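Local coordinates for type-2 restriction enzyme AgeI (Thalassobius gelatinovorus, PDB 5DWA), which recognises the double-stranded DNA sequence 5'-ACCGGT-3' and cuts it after the A, as a type II restriction endonuclease, at residues N62-W67 against L197-F202; F238-R243 against Y258-S263. All blocks are in the same frame, centred on the assembly; numbering follows the deposited sequence. Where two conformers were deposited one is given.

Contacts 1 and 2 lie side by side, their centres about 10 Å apart, where three strands of the mixed sheet run out against the start of helix 63-78. Both segments of contact 1 come before either segment of contact 2 in the chain. Residues 197-202 leave strand 191-196, residues 238-243 leave strand 236-239, its parallel neighbour, and residues 258-263 leave strand 257-259, outermost on that side. The two contacts touch: Asp65 OD2 makes a salt bridge to Arg243 NH2 at 2.8 Å, and Asn62 ND2 sits 2.9 Å from Asn241 OD1, probably hydrogen-bonded. One helix start therefore meets both the DNA-contacting segment of contact 1 and the strand end of contact 2.

Contact 1 of 2, residues N62-W67 against L197-F202; sequences NPSDLW and LDVKSF. With nucleotides of chain C; nucleotides of chain D.
Ser64 OG donates to Leu197 O over 2.6 Å and is also hydrogen-bonded to Asn211 ND2, so this buried hydroxyl is gripped by two residues of the loop that follows strand 191-196. With OG anti to the backbone N (chi1 -171°), the hydroxyl reaches the carbonyl from the first turn of helix 63-78; it arrives tilted 32° from the carbonyl plane. That turn is N-capped by Asn62, whose OD1 accepts from Ser64 N at 3.0 Å in a bent bond, with the donor above the amide plane. Asn62 OD1 is also bonded to Leu242 N, so the cap ties the helix start to another loop.

The residues facing it follow strand 191-196 of the central sheet in this PD-(D/E)XK nuclease. Leu197 extends one methyl over the indole of Trp67: CD1 lies 3.6 Å from the centroid of the five-membered ring, a CH-pi contact over the face, and Leu197 CD1 comes within 3.3 Å of Trp67 CD2. The two side chains cross at about a right angle. Phe51 and Phe96, from helices 43-57 and 84-109, also pack on Leu197. Val199 turns CG2 to the serine hydroxyl, placing a methyl beside the polar bond. Asp198, between them, holds Thr244 OG1 through OD2 and the backbone N of Glu214 through OD1.

Beyond Val199 the same segment reaches the DNA. Lys200 bends at chi2 (62°) and then extends, its NZ donating to O4 of DT9 of chain C, a major-groove atom of the thymine, while its CE lies above one face of the Phe202 ring, offset toward the rim. Phe202 reaches the other strand, its CZ 3.6 Å from C5 of DC2 of chain D. The ammonium also comes close to the neighbouring guanine: Lys200 NZ is 3.1 Å from N7 of DG8 of chain C.

Contact 2 of 2, residues F238-R243 against Y258-S263; sequences FSYNLR and YVSGFS
Phe238-Tyr258 and Ser239-Val259 pair as parallel strands, tied by a nearly straight bond from Ser239 N to Tyr258 O (2.8 Å, 174°) and another from Ser260 N to Ser239 O (3.1 Å). Past these pairs both chains leave the sheet.

On one sheet face Phe238 and Tyr258 run alongside each other in one direction; their rings are 24° from parallel and so far offset that they hardly cover one another, and Phe238 CE2 meets Tyr258 CD2 at 3.7 Å. On the other face Val259 turns CG1 toward Asn241 O. A water donates to both Ser239 O and Ser260 OG, adding a bridge between the segments.

Farther on, Phe262 brings its edge to the face of Tyr240 in a T-shaped stack, planes at 86°, with CD1 over the centre of the tyrosine ring. At the rim of that ring, Gly261 O lies near its plane, 3.4 Å from Tyr240 CD2. The same carbonyl accepts from Ser260 OG, which lies 3.4 Å from Tyr240 CE2. Two turns shape the departing chain: Ser239 OG accepts from Asn241 N in an ST turn and is also hydrogen-bonded to Thr244 OG1, and Asn241 OD1 accepts from Arg243 N in an Asx turn.

Strand 191-196 flanks strand 236-239 on its other side, bonding to Phe238 and Tyr240 through the backbone of Thr196. Tyr240 OH is bonded to Tyr104 OH of helix 84-109, while Leu242 and Phe262 both rest on Pro63 at the start of helix 63-78.

Contact 1 of 2, residues N62-W67 against L197-F202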
ATOM      1  N   ASN A  62      -1.920  25.626  -7.843  1.00 16.66           N
ATOM      2  CA  ASN A  62      -1.188  24.546  -7.208  1.00 16.47           C
ATOM      3  C   ASN A  62      -1.417  23.260  -8.007  1.00 15.83           C
ATOM      4  O   ASN A  62      -2.538  22.759  -8.082  1.00 15.45           O
ATOM      5  CB  ASN A  62      -1.635  24.395  -5.746  1.00 15.95           C
ATOM      6  CG  ASN A  62      -0.820  23.372  -4.979  1.00 16.58           C
ATOM      7  OD1 ASN A  62      -0.183  22.494  -5.568  1.00 15.97           O
ATOM      8  ND2 ASN A  62      -0.831  23.482  -3.652  1.00 16.16           N
ATOM      9  N   PRO A  63      -0.347  22.721  -8.615  1.00 15.59           N
ATOM     10  CA  PRO A  63      -0.517  21.533  -9.456  1.00 13.53           C
ATOM     11  C   PRO A  63      -1.152  20.383  -8.683  1.00 13.58           C
ATOM     12  O   PRO A  63      -2.019  19.676  -9.187  1.00 14.00           O
ATOM     13  CB  PRO A  63       0.919  21.194  -9.875  1.00 14.30           C
ATOM     14  CG  PRO A  63       1.656  22.498  -9.788  1.00 14.51           C
ATOM     15  CD  PRO A  63       1.043  23.204  -8.605  1.00 14.46           C
ATOM     16  N   SER A  64      -0.740  20.224  -7.436  1.00 13.42           N
ATOM     17  CA  SER A  64      -1.288  19.163  -6.601  1.00 13.26           C
ATOM     18  C   SER A  64      -2.795  19.345  -6.397  1.00 12.95           C
ATOM     19  O   SER A  64      -3.539  18.364  -6.361  1.00 13.51           O
ATOM     20  CB  SER A  64      -0.563  19.116  -5.260  1.00 11.87           C
ATOM     21  OG  SER A  64      -0.931  17.975  -4.512  1.00 12.10           O
ATOM     22  N   ASP A  65      -3.238  20.597  -6.283  1.00 13.82           N
ATOM     23  CA  ASP A  65      -4.665  20.892  -6.160  1.00 14.50           C
ATOM     24  C   ASP A  65      -5.411  20.622  -7.465  1.00 14.21           C
ATOM     25  O   ASP A  65      -6.553  20.172  -7.442  1.00 15.25           O
ATOM     26  CB  ASP A  65      -4.892  22.349  -5.728  1.00 16.11           C
ATOM     27  CG  ASP A  65      -4.658  22.567  -4.244  1.00 19.07           C
ATOM     28  OD1 ASP A  65      -4.070  21.689  -3.584  1.00 19.45           O
ATOM     29  OD2 ASP A  65      -5.063  23.632  -3.737  1.00 21.06           O
ATOM     30  N   LEU A  66      -4.769  20.873  -8.605  1.00 13.85           N
ATOM     31  CA  LEU A  66      -5.411  20.564  -9.874  1.00 13.45           C
ATOM     32  C   LEU A  66      -5.615  19.063  -9.998  1.00 13.32           C
ATOM     33  O   LEU A  66      -6.631  18.599 -10.504  1.00 15.19           O
ATOM     34  CB  LEU A  66      -4.596  21.078 -11.057  1.00 14.32           C
ATOM     35  CG  LEU A  66      -4.515  22.595 -11.215  1.00 15.54           C
ATOM     36  CD1 LEU A  66      -3.569  22.950 -12.344  1.00 16.77           C
ATOM     37  CD2 LEU A  66      -5.906  23.161 -11.485  1.00 17.44           C
ATOM     38  N   TRP A  67      -4.636  18.295  -9.539  1.00 13.24           N
ATOM     39  CA  TRP A  67      -4.758  16.846  -9.589  1.00 11.84           C
ATOM     40  C   TRP A  67      -5.845  16.355  -8.643  1.00 12.75           C
ATOM     41  O   TRP A  67      -6.703  15.557  -9.020  1.00 14.14           O
ATOM     42  CB  TRP A  67      -3.423  16.201  -9.230  1.00 11.58           C
ATOM     43  CG  TRP A  67      -3.340  14.730  -9.421  1.00 11.39           C
ATOM     44  CD1 TRP A  67      -3.742  13.754  -8.556  1.00 11.79           C
ATOM     45  CD2 TRP A  67      -2.777  14.063 -10.551  1.00 10.22           C
ATOM     46  NE1 TRP A  67      -3.465  12.508  -9.086  1.00 10.48           N
ATOM     47  CE2 TRP A  67      -2.873  12.677 -10.310  1.00 10.87           C
ATOM     48  CE3 TRP A  67      -2.189  14.510 -11.742  1.00 10.80           C
ATOM     49  CZ2 TRP A  67      -2.405  11.728 -11.235  1.00 11.41           C
ATOM     50  CZ3 TRP A  67      -1.715  13.570 -12.648  1.00 11.20           C
ATOM     51  CH2 TRP A  67      -1.825  12.190 -12.386  1.00 11.70           C
ATOM     52  N   LEU A 197       3.450  14.575  -6.187  1.00 13.50           N
ATOM     53  CA  LEU A 197       2.475  15.651  -6.100  1.00 14.21           C
ATOM     54  C   LEU A 197       2.157  15.958  -4.639  1.00 13.27           C
ATOM     55  O   LEU A 197       1.462  16.943  -4.352  1.00 14.48           O
ATOM     56  CB  LEU A 197       1.197  15.286  -6.857  1.00 14.58           C
ATOM     57  CG  LEU A 197       1.398  15.102  -8.359  1.00 15.05           C
ATOM     58  CD1 LEU A 197       0.077  14.774  -9.005  1.00 16.82           C
ATOM     59  CD2 LEU A 197       2.004  16.354  -8.963  1.00 16.38           C
ATOM     60  N   ASP A 198       2.655  15.113  -3.733  1.00 13.73           N
ATOM     61  CA  ASP A 198       2.456  15.268  -2.283  1.00 14.24           C
ATOM     62  C   ASP A 198       0.993  15.590  -1.982  1.00 13.41           C
ATOM     63  O   ASP A 198       0.688  16.567  -1.296  1.00 13.67           O
ATOM     64  CB  ASP A 198       3.382  16.356  -1.720  1.00 14.16           C
ATOM     65  CG  ASP A 198       3.412  16.381  -0.182  1.00 15.68           C
ATOM     66  OD1 ASP A 198       3.047  15.370   0.456  1.00 16.80           O
ATOM     67  OD2 ASP A 198       3.824  17.415   0.385  1.00 17.35           O
ATOM     68  N   VAL A 199       0.096  14.783  -2.535  1.00 13.69           N
ATOM     69  CA  VAL A 199      -1.332  14.963  -2.299  1.00 13.34           C
ATOM     70  C   VAL A 199      -1.747  14.396  -0.950  1.00 15.35           C
ATOM     71  O   VAL A 199      -1.517  13.217  -0.667  1.00 18.40           O
ATOM     72  CB  VAL A 199      -2.182  14.285  -3.390  1.00 14.08           C
ATOM     73  CG1 VAL A 199      -3.674  14.280  -2.990  1.00 14.95           C
ATOM     74  CG2 VAL A 199      -1.993  14.976  -4.726  1.00 14.41           C
ATOM     75  N   LYS A 200      -2.358  15.239  -0.122  1.00 13.68           N
ATOM     76  CA  LYS A 200      -3.107  14.775   1.044  1.00 13.60           C
ATOM     77  C   LYS A 200      -3.975  15.892   1.566  1.00 13.24           C
ATOM     78  O   LYS A 200      -3.475  16.920   2.027  1.00 14.04           O
ATOM     79  CB  LYS A 200      -2.208  14.277   2.177  1.00 13.99           C
ATOM     80  CG  LYS A 200      -2.974  13.793   3.425  1.00 13.23           C
ATOM     81  CD  LYS A 200      -3.890  12.601   3.121  1.00 13.15           C
ATOM     82  CE  LYS A 200      -4.522  12.047   4.407  1.00 11.85           C
ATOM     83  NZ  LYS A 200      -5.375  10.841   4.148  1.00 11.52           N
ATOM     84  N   SER A 201      -5.282  15.694   1.491  0.67 12.21           N
ATOM     85  CA  SER A 201      -6.222  16.579   2.166  0.67 13.29           C
ATOM     86  C   SER A 201      -7.127  15.724   3.026  0.67 14.93           C
ATOM     87  O   SER A 201      -7.407  14.575   2.691  0.67 16.52           O
ATOM     88  CB  SER A 201      -7.038  17.403   1.172  0.67 15.65           C
ATOM     89  OG  SER A 201      -8.125  16.652   0.661  0.67 15.96           O
ATOM     90  N   PHE A 202      -7.584  16.286   4.138  1.00 14.12           N
ATOM     91  CA  PHE A 202      -8.475  15.575   5.023  1.00 13.36           C
ATOM     92  C   PHE A 202      -9.872  16.099   4.731  1.00 14.95           C
ATOM     93  O   PHE A 202     -10.149  17.279   4.932  1.00 16.69           O
ATOM     94  CB  PHE A 202      -8.074  15.775   6.485  1.00 14.31           C
ATOM     95  CG  PHE A 202      -6.782  15.105   6.848  1.00 14.41           C
ATOM     96  CD1 PHE A 202      -6.781  13.853   7.437  1.00 15.12           C
ATOM     97  CD2 PHE A 202      -5.563  15.715   6.586  1.00 15.93           C
ATOM     98  CE1 PHE A 202      -5.594  13.227   7.781  1.00 15.49           C
ATOM     99  CE2 PHE A 202      -4.372  15.092   6.925  1.00 16.82           C
ATOM    100  CZ  PHE A 202      -4.388  13.852   7.523  1.00 16.02           C
TER
ATOM    101  P    DT C   9     -14.514   8.963   4.750  1.00 12.64           P
ATOM    102  OP1  DT C   9     -15.899   8.476   4.625  1.00 14.74           O
ATOM    103  OP2  DT C   9     -14.240  10.391   5.041  1.00 13.39           O
ATOM    104  O5'  DT C   9     -13.780   8.061   5.831  1.00 12.57           O
ATOM    105  C5'  DT C   9     -13.732   6.671   5.649  1.00 12.82           C
ATOM    106  C4'  DT C   9     -12.741   6.064   6.606  1.00 12.28           C
ATOM    107  O4'  DT C   9     -11.442   6.607   6.356  1.00 12.21           O
ATOM    108  C3'  DT C   9     -13.015   6.333   8.087  1.00 12.61           C
ATOM    109  O3'  DT C   9     -13.370   5.109   8.691  1.00 14.22           O
ATOM    110  C2'  DT C   9     -11.678   6.906   8.628  1.00 13.27           C
ATOM    111  C1'  DT C   9     -10.702   6.519   7.536  1.00 12.55           C
ATOM    112  N1   DT C   9      -9.538   7.410   7.356  1.00 13.82           N
ATOM    113  C2   DT C   9      -8.280   6.896   7.517  1.00 14.52           C
ATOM    114  O2   DT C   9      -8.073   5.754   7.889  1.00 15.08           O
ATOM    115  N3   DT C   9      -7.269   7.773   7.243  1.00 14.15           N
ATOM    116  C4   DT C   9      -7.390   9.079   6.805  1.00 13.96           C
ATOM    117  O4   DT C   9      -6.418   9.789   6.576  1.00 15.14           O
ATOM    118  C5   DT C   9      -8.741   9.553   6.641  1.00 12.95           C
ATOM    119  C7   DT C   9      -9.000  10.959   6.183  1.00 13.47           C
ATOM    120  C6   DT C   9      -9.737   8.700   6.904  1.00 13.74           C
ATOM    121  P    DG C   8      -9.724  10.943  -0.042  1.00 12.56           P
ATOM    122  OP1  DG C   8     -10.379  11.363  -1.306  1.00 13.44           O
ATOM    123  OP2  DG C   8      -8.799  11.882   0.634  1.00 14.21           O
ATOM    124  O5'  DG C   8     -10.877  10.509   0.951  1.00 12.05           O
ATOM    125  C5'  DG C   8     -11.829   9.549   0.498  1.00 11.36           C
ATOM    126  C4'  DG C   8     -12.225   8.606   1.617  1.00 11.02           C
ATOM    127  O4'  DG C   8     -11.102   7.760   1.983  1.00 11.55           O
ATOM    128  C3'  DG C   8     -12.680   9.283   2.887  1.00 11.65           C
ATOM    129  O3'  DG C   8     -13.774   8.542   3.389  1.00 11.91           O
ATOM    130  C2'  DG C   8     -11.430   9.222   3.795  1.00 11.82           C
ATOM    131  C1'  DG C   8     -10.783   7.921   3.368  1.00 11.67           C
ATOM    132  N9   DG C   8      -9.328   7.896   3.449  1.00 11.61           N
ATOM    133  C8   DG C   8      -8.453   8.875   3.042  1.00 12.02           C
ATOM    134  N7   DG C   8      -7.189   8.528   3.172  1.00 12.23           N
ATOM    135  C5   DG C   8      -7.249   7.224   3.642  1.00 11.57           C
ATOM    136  C6   DG C   8      -6.211   6.330   3.969  1.00 10.99           C
ATOM    137  O6   DG C   8      -4.998   6.511   3.863  1.00 12.38           O
ATOM    138  N1   DG C   8      -6.697   5.110   4.432  1.00 11.53           N
ATOM    139  C2   DG C   8      -8.029   4.789   4.564  1.00 10.52           C
ATOM    140  N2   DG C   8      -8.320   3.550   5.025  1.00 11.22           N
ATOM    141  N3   DG C   8      -9.010   5.625   4.262  1.00 11.29           N
ATOM    142  C4   DG C   8      -8.549   6.819   3.817  1.00 10.74           C
TER
ATOM    143  P    DC D   2      -0.337  16.100  13.259  1.00 35.82           P
ATOM    144  OP1  DC D   2       0.824  16.850  13.797  1.00 36.99           O
ATOM    145  OP2  DC D   2      -1.292  16.753  12.336  1.00 37.78           O
ATOM    146  O5'  DC D   2       0.235  14.776  12.560  1.00 32.91           O
ATOM    147  C5'  DC D   2       1.431  14.177  13.034  1.00 29.64           C
ATOM    148  C4'  DC D   2       1.533  12.734  12.579  1.00 26.08           C
ATOM    149  O4'  DC D   2       0.252  12.074  12.747  1.00 25.06           O
ATOM    150  C3'  DC D   2       1.878  12.519  11.114  1.00 24.72           C
ATOM    151  O3'  DC D   2       2.344  11.211  11.005  1.00 24.44           O
ATOM    152  C2'  DC D   2       0.499  12.632  10.478  1.00 23.55           C
ATOM    153  C1'  DC D   2      -0.293  11.787  11.468  1.00 24.52           C
ATOM    154  N1   DC D   2      -1.760  12.054  11.513  1.00 24.93           N
ATOM    155  C2   DC D   2      -2.585  11.126  12.146  1.00 25.62           C
ATOM    156  O2   DC D   2      -2.070  10.117  12.646  1.00 25.85           O
ATOM    157  N3   DC D   2      -3.920  11.358  12.204  1.00 25.87           N
ATOM    158  C4   DC D   2      -4.428  12.460  11.653  1.00 26.21           C
ATOM    159  N4   DC D   2      -5.753  12.643  11.733  1.00 27.52           N
ATOM    160  C5   DC D   2      -3.601  13.425  11.000  1.00 25.40           C
ATOM    161  C6   DC D   2      -2.283  13.184  10.951  1.00 24.70           C
TER

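Contact 2 of 2, residues F238-R243 against Y258-S263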
ATOM      1  N   PHE A 238      11.398  16.102  -5.350  1.00 14.08           N
ATOM      2  CA  PHE A 238      10.748  17.222  -6.012  1.00 14.74           C
ATOM      3  C   PHE A 238       9.260  17.105  -5.799  1.00 14.67           C
ATOM      4  O   PHE A 238       8.663  16.106  -6.172  1.00 14.18           O
ATOM      5  CB  PHE A 238      11.099  17.245  -7.498  1.00 16.12           C
ATOM      6  CG  PHE A 238      12.551  17.486  -7.747  1.00 17.00           C
ATOM      7  CD1 PHE A 238      13.456  16.433  -7.714  1.00 17.57           C
ATOM      8  CD2 PHE A 238      13.027  18.770  -7.963  1.00 17.06           C
ATOM      9  CE1 PHE A 238      14.802  16.656  -7.921  1.00 18.09           C
ATOM     10  CE2 PHE A 238      14.371  18.994  -8.158  1.00 18.47           C
ATOM     11  CZ  PHE A 238      15.258  17.937  -8.138  1.00 18.87           C
ATOM     12  N   SER A 239       8.680  18.111  -5.153  1.00 14.98           N
ATOM     13  CA  SER A 239       7.250  18.130  -4.910  1.00 14.40           C
ATOM     14  C   SER A 239       6.593  19.194  -5.761  1.00 14.50           C
ATOM     15  O   SER A 239       7.149  20.276  -5.959  1.00 15.12           O
ATOM     16  CB  SER A 239       6.950  18.384  -3.434  1.00 14.68           C
ATOM     17  OG  SER A 239       5.552  18.574  -3.255  1.00 15.18           O
ATOM     18  N   TYR A 240       5.400  18.883  -6.251  1.00 14.88           N
ATOM     19  CA  TYR A 240       4.643  19.835  -7.051  1.00 15.31           C
ATOM     20  C   TYR A 240       3.394  20.270  -6.309  1.00 14.88           C
ATOM     21  O   TYR A 240       2.424  20.739  -6.903  1.00 15.11           O
ATOM     22  CB  TYR A 240       4.313  19.235  -8.418  1.00 15.26           C
ATOM     23  CG  TYR A 240       5.576  18.847  -9.146  1.00 15.43           C
ATOM     24  CD1 TYR A 240       6.040  17.532  -9.127  1.00 15.48           C
ATOM     25  CD2 TYR A 240       6.344  19.807  -9.793  1.00 15.91           C
ATOM     26  CE1 TYR A 240       7.224  17.181  -9.774  1.00 16.28           C
ATOM     27  CE2 TYR A 240       7.526  19.465 -10.435  1.00 16.92           C
ATOM     28  CZ  TYR A 240       7.955  18.149 -10.421  1.00 17.47           C
ATOM     29  OH  TYR A 240       9.135  17.804 -11.048  1.00 18.18           O
ATOM     30  N   ASN A 241       3.433  20.102  -4.993  1.00 13.86           N
ATOM     31  CA  ASN A 241       2.457  20.745  -4.129  1.00 13.92           C
ATOM     32  C   ASN A 241       3.072  22.042  -3.643  1.00 14.30           C
ATOM     33  O   ASN A 241       4.037  22.011  -2.885  1.00 15.23           O
ATOM     34  CB  ASN A 241       2.092  19.841  -2.949  1.00 13.75           C
ATOM     35  CG  ASN A 241       0.928  20.377  -2.136  1.00 14.57           C
ATOM     36  OD1 ASN A 241       0.687  21.582  -2.096  1.00 14.43           O
ATOM     37  ND2 ASN A 241       0.195  19.476  -1.484  1.00 15.76           N
ATOM     38  N   LEU A 242       2.524  23.180  -4.072  1.00 15.57           N
ATOM     39  CA  LEU A 242       3.084  24.469  -3.667  1.00 17.61           C
ATOM     40  C   LEU A 242       3.074  24.682  -2.144  1.00 17.85           C
ATOM     41  O   LEU A 242       3.779  25.556  -1.643  1.00 19.85           O
ATOM     42  CB  LEU A 242       2.338  25.612  -4.353  1.00 18.92           C
ATOM     43  CG  LEU A 242       2.361  25.579  -5.882  1.00 19.99           C
ATOM     44  CD1 LEU A 242       1.662  26.815  -6.466  1.00 20.67           C
ATOM     45  CD2 LEU A 242       3.792  25.456  -6.393  1.00 21.29           C
ATOM     46  N   ARG A 243       2.290  23.885  -1.413  1.00 17.19           N
ATOM     47  CA  ARG A 243       2.262  23.962   0.054  1.00 16.89           C
ATOM     48  C   ARG A 243       3.349  23.152   0.754  1.00 16.49           C
ATOM     49  O   ARG A 243       3.564  23.314   1.956  1.00 18.16           O
ATOM     50  CB  ARG A 243       0.902  23.513   0.587  1.00 16.10           C
ATOM     51  CG  ARG A 243      -0.221  24.434   0.183  1.00 16.47           C
ATOM     52  CD  ARG A 243      -1.492  24.127   0.952  1.00 17.70           C
ATOM     53  NE  ARG A 243      -2.616  24.764   0.285  1.00 18.51           N
ATOM     54  CZ  ARG A 243      -3.195  24.274  -0.809  1.00 18.62           C
ATOM     55  NH1 ARG A 243      -2.767  23.129  -1.339  1.00 17.21           N
ATOM     56  NH2 ARG A 243      -4.199  24.921  -1.379  1.00 20.79           N
ATOM     57  N   TYR A 258      12.742  19.813  -2.859  1.00 16.87           N
ATOM     58  CA  TYR A 258      12.517  20.991  -3.698  1.00 16.71           C
ATOM     59  C   TYR A 258      11.042  21.096  -4.066  1.00 16.10           C
ATOM     60  O   TYR A 258      10.349  20.088  -4.166  1.00 16.53           O
ATOM     61  CB  TYR A 258      13.373  20.932  -4.968  1.00 18.89           C
ATOM     62  CG  TYR A 258      14.856  20.848  -4.690  1.00 21.91           C
ATOM     63  CD1 TYR A 258      15.588  21.987  -4.371  1.00 24.34           C
ATOM     64  CD2 TYR A 258      15.522  19.629  -4.731  1.00 22.18           C
ATOM     65  CE1 TYR A 258      16.946  21.913  -4.104  1.00 25.44           C
ATOM     66  CE2 TYR A 258      16.872  19.547  -4.466  1.00 23.47           C
ATOM     67  CZ  TYR A 258      17.579  20.689  -4.153  1.00 25.58           C
ATOM     68  OH  TYR A 258      18.930  20.601  -3.892  1.00 27.68           O
ATOM     69  N   VAL A 259      10.571  22.320  -4.270  1.00 16.51           N
ATOM     70  CA  VAL A 259       9.151  22.565  -4.502  1.00 17.82           C
ATOM     71  C   VAL A 259       8.979  23.497  -5.692  1.00 18.95           C
ATOM     72  O   VAL A 259       9.642  24.532  -5.775  1.00 19.90           O
ATOM     73  CB  VAL A 259       8.469  23.187  -3.256  1.00 18.67           C
ATOM     74  CG1 VAL A 259       6.981  23.402  -3.500  1.00 18.61           C
ATOM     75  CG2 VAL A 259       8.677  22.312  -2.027  1.00 19.17           C
ATOM     76  N   SER A 260       8.086  23.147  -6.614  1.00 19.24           N
ATOM     77  CA  SER A 260       7.852  24.001  -7.777  1.00 19.69           C
ATOM     78  C   SER A 260       6.488  23.777  -8.389  1.00 19.59           C
ATOM     79  O   SER A 260       5.790  22.823  -8.046  1.00 19.73           O
ATOM     80  CB  SER A 260       8.922  23.770  -8.848  1.00 21.38           C
ATOM     81  OG  SER A 260       8.678  22.581  -9.584  1.00 22.54           O
ATOM     82  N   GLY A 261       6.119  24.673  -9.300  1.00 19.76           N
ATOM     83  CA  GLY A 261       4.981  24.449 -10.168  1.00 20.05           C
ATOM     84  C   GLY A 261       5.349  23.377 -11.177  1.00 19.94           C
ATOM     85  O   GLY A 261       6.500  22.932 -11.232  1.00 20.50           O
ATOM     86  N   PHE A 262       4.389  22.955 -11.986  1.00 20.21           N
ATOM     87  CA  PHE A 262       4.616  21.832 -12.885  1.00 20.37           C
ATOM     88  C   PHE A 262       4.866  22.281 -14.318  1.00 23.95           C
ATOM     89  O   PHE A 262       5.822  21.845 -14.954  1.00 26.25           O
ATOM     90  CB  PHE A 262       3.432  20.866 -12.829  1.00 17.83           C
ATOM     91  CG  PHE A 262       3.672  19.571 -13.542  1.00 17.48           C
ATOM     92  CD1 PHE A 262       4.480  18.595 -12.981  1.00 18.41           C
ATOM     93  CD2 PHE A 262       3.066  19.315 -14.763  1.00 17.73           C
ATOM     94  CE1 PHE A 262       4.691  17.391 -13.630  1.00 19.20           C
ATOM     95  CE2 PHE A 262       3.275  18.113 -15.424  1.00 18.42           C
ATOM     96  CZ  PHE A 262       4.094  17.150 -14.852  1.00 19.67           C
ATOM     97  N   SER A 263       4.011  23.155 -14.824  1.00 25.65           N
ATOM     98  CA  SER A 263       4.167  23.660 -16.178  1.00 27.36           C
ATOM     99  C   SER A 263       5.349  24.618 -16.274  1.00 28.21           C
ATOM    100  O   SER A 263       5.737  25.242 -15.283  1.00 29.81           O
ATOM    101  CB  SER A 263       2.888  24.360 -16.632  1.00 27.86           C
ATOM    102  OG  SER A 263       2.684  25.539 -15.881  1.00 30.09           O
TER
HETATM  103  O   HOH W   1       9.602  20.520  -7.663  1.00 21.51           O